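Local coordinates for uncharacterized protein (Neisseria meningitidis serogroup B, PDB 3NYM) that is of unknown function but forms a largely helical two-chain assembly and belongs to a family that is itself uncharacterised, at residues A[86-89]-A[90-94]. Numbering follows the deposited sequence.
Sequences SLFM and AMIYA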
ATOM      1  N   SER A  86     -14.235  12.998  -7.637  1.00 27.82           N
ATOM      2  CA  SER A  86     -12.943  13.156  -6.990  1.00 23.80           C
ATOM      3  C   SER A  86     -12.675  12.065  -5.952  1.00 26.51           C
ATOM      4  O   SER A  86     -11.567  11.549  -5.862  1.00 24.42           O
ATOM      5  CB  SER A  86     -12.839  14.543  -6.359  1.00 27.36           C
ATOM      6  OG  SER A  86     -12.928  15.538  -7.366  1.00 34.31           O
ATOM      7  N   LEU A  87     -13.685  11.720  -5.163  1.00 22.88           N
ATOM      8  CA  LEU A  87     -13.570  10.590  -4.230  1.00 26.10           C
ATOM      9  C   LEU A  87     -13.302   9.287  -4.960  1.00 26.07           C
ATOM     10  O   LEU A  87     -12.507   8.457  -4.508  1.00 29.03           O
ATOM     11  CB  LEU A  87     -14.858  10.425  -3.416  1.00 27.26           C
ATOM     12  CG  LEU A  87     -14.891  10.849  -1.959  1.00 36.12           C
ATOM     13  CD1 LEU A  87     -16.226  10.421  -1.361  1.00 29.33           C
ATOM     14  CD2 LEU A  87     -13.742  10.240  -1.194  1.00 30.01           C
ATOM     15  N   PHE A  88     -13.988   9.097  -6.083  1.00 27.82           N
ATOM     16  CA  PHE A  88     -13.822   7.893  -6.890  1.00 23.52           C
ATOM     17  C   PHE A  88     -12.381   7.773  -7.363  1.00 31.28           C
ATOM     18  O   PHE A  88     -11.759   6.705  -7.257  1.00 28.01           O
ATOM     19  CB  PHE A  88     -14.773   7.924  -8.090  1.00 22.42           C
ATOM     20  CG  PHE A  88     -14.506   6.856  -9.098  1.00 30.79           C
ATOM     21  CD1 PHE A  88     -14.947   5.561  -8.891  1.00 41.51           C
ATOM     22  CD2 PHE A  88     -13.821   7.149 -10.269  1.00 34.97           C
ATOM     23  CE1 PHE A  88     -14.699   4.569  -9.834  1.00 41.94           C
ATOM     24  CE2 PHE A  88     -13.575   6.167 -11.212  1.00 38.68           C
ATOM     25  CZ  PHE A  88     -14.015   4.876 -10.995  1.00 39.09           C
HETATM   26  N   MSE A  89     -11.839   8.873  -7.871  1.00 28.34           N
HETATM   27  CA  MSE A  89     -10.467   8.852  -8.373  1.00 29.09           C
HETATM   28  C   MSE A  89      -9.460   8.692  -7.227  1.00 23.92           C
HETATM   29  O   MSE A  89      -8.452   7.999  -7.379  1.00 23.07           O
HETATM   30  CB  MSE A  89     -10.166  10.088  -9.214  1.00 22.59           C
HETATM   31  CG  MSE A  89     -10.942  10.120 -10.536  1.00 22.80           C
HETATM   32 SE   MSE A  89     -10.480   8.635 -11.732  0.71 32.30          SE
HETATM   33  CE  MSE A  89      -8.620   9.107 -12.059  1.00 37.60           C
ATOM     34  N   ALA A  90      -9.718   9.328  -6.087  1.00 22.06           N
ATOM     35  CA  ALA A  90      -8.874   9.072  -4.899  1.00 19.19           C
ATOM     36  C   ALA A  90      -8.848   7.584  -4.569  1.00 29.01           C
ATOM     37  O   ALA A  90      -7.801   7.022  -4.220  1.00 28.37           O
ATOM     38  CB  ALA A  90      -9.358   9.870  -3.680  1.00 19.12           C
HETATM   39  N   MSE A  91     -10.011   6.953  -4.674  1.00 25.18           N
HETATM   40  CA  MSE A  91     -10.146   5.526  -4.402  1.00 28.67           C
HETATM   41  C   MSE A  91      -9.221   4.755  -5.313  1.00 27.47           C
HETATM   42  O   MSE A  91      -8.483   3.873  -4.877  1.00 27.57           O
HETATM   43  CB  MSE A  91     -11.577   5.083  -4.665  1.00 31.83           C
HETATM   44  CG  MSE A  91     -12.172   4.227  -3.604  1.00 32.01           C
HETATM   45 SE   MSE A  91     -13.650   3.233  -4.352  0.63 41.53          SE
HETATM   46  CE  MSE A  91     -12.557   2.307  -5.690  1.00 42.86           C
ATOM     47  N   ILE A  92      -9.254   5.104  -6.594  1.00 23.61           N
ATOM     48  CA  ILE A  92      -8.353   4.501  -7.563  1.00 24.30           C
ATOM     49  C   ILE A  92      -6.872   4.633  -7.173  1.00 32.08           C
ATOM     50  O   ILE A  92      -6.082   3.690  -7.328  1.00 27.99           O
ATOM     51  CB  ILE A  92      -8.547   5.108  -8.968  1.00 28.07           C
ATOM     52  CG1 ILE A  92      -9.930   4.750  -9.519  1.00 37.87           C
ATOM     53  CG2 ILE A  92      -7.444   4.625  -9.901  1.00 24.58           C
ATOM     54  CD1 ILE A  92     -10.148   3.266  -9.690  1.00 42.07           C
ATOM     55  N   TYR A  93      -6.475   5.804  -6.685  1.00 26.27           N
ATOM     56  CA  TYR A  93      -5.060   5.984  -6.365  1.00 21.01           C
ATOM     57  C   TYR A  93      -4.660   5.387  -5.020  1.00 23.46           C
ATOM     58  O   TYR A  93      -3.505   4.994  -4.835  1.00 23.74           O
ATOM     59  CB  TYR A  93      -4.615   7.433  -6.550  1.00 23.17           C
ATOM     60  CG  TYR A  93      -4.374   7.702  -8.021  1.00 27.42           C
ATOM     61  CD1 TYR A  93      -5.363   8.255  -8.817  1.00 21.86           C
ATOM     62  CD2 TYR A  93      -3.178   7.326  -8.628  1.00 28.06           C
ATOM     63  CE1 TYR A  93      -5.150   8.471 -10.174  1.00 22.72           C
ATOM     64  CE2 TYR A  93      -2.963   7.532  -9.980  1.00 30.56           C
ATOM     65  CZ  TYR A  93      -3.951   8.105 -10.745  1.00 32.61           C
ATOM     66  OH  TYR A  93      -3.746   8.311 -12.089  1.00 34.91           O
ATOM     67  N   ALA A  94      -5.615   5.288  -4.100  1.00 26.52           N
ATOM     68  CA  ALA A  94      -5.408   4.504  -2.887  1.00 25.88           C
ATOM     69  C   ALA A  94      -5.043   3.068  -3.282  1.00 31.57           C
ATOM     70  O   ALA A  94      -4.130   2.463  -2.713  1.00 24.78           O
ATOM     71  CB  ALA A  94      -6.658   4.516  -2.029  1.00 25.29           C
TER
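M89 and Y93 touch one turn apart on the same helix. The i to i+4 spacing puts both residues on the same side of the helix, and their side chains run side by side in the same direction. M89 is a selenomethionine. Its terminal methyl CE lies 4.0 Å from CE1 of the Y93 ring. M89 CG is anti to the carbonyl carbon and beside the backbone N (chi1 -68°), and the chain then bends at chi2 and chi3, which carries CE to the tyrosine. The Y93 ring also meets the backbone: M89 O sits at its edge, near the ring plane, 3.4 Å from CD1.

A second apolar pair, F88 and I92, lies on a more exposed part of the helix. I92 CG1 approaches F88 CE2 obliquely, at 4.3 Å, near the rim of the ring. I92 CG1 also lies 3.5 Å from F88 O.

The backbone sets this spacing. M89 O accepts from Y93 N at 3.0 Å, and F88 O accepts from I92 N at 3.0 Å. L87 O takes M91 N, and S86 O takes A90 N with the straightest N-H approach of the four, 165°. S86 OG is satisfied one turn earlier, by a hydrogen bond to I82 O.

The same residues and their neighbours also pack against the rest of the fold. S86, L87, M89 and A90 touch helix 64-76, with M89 on Y67 and A90 on M68. L87 and F88 pack on L112 of the second subunit, and M91 on I108 of that subunit. The arrangement is a regular alpha-helical segment of somewhat more than two turns, with i to i+4 bonds and side-chain pairs, within the long helix 83-113, which packs on helix 64-76 and on the second subunit.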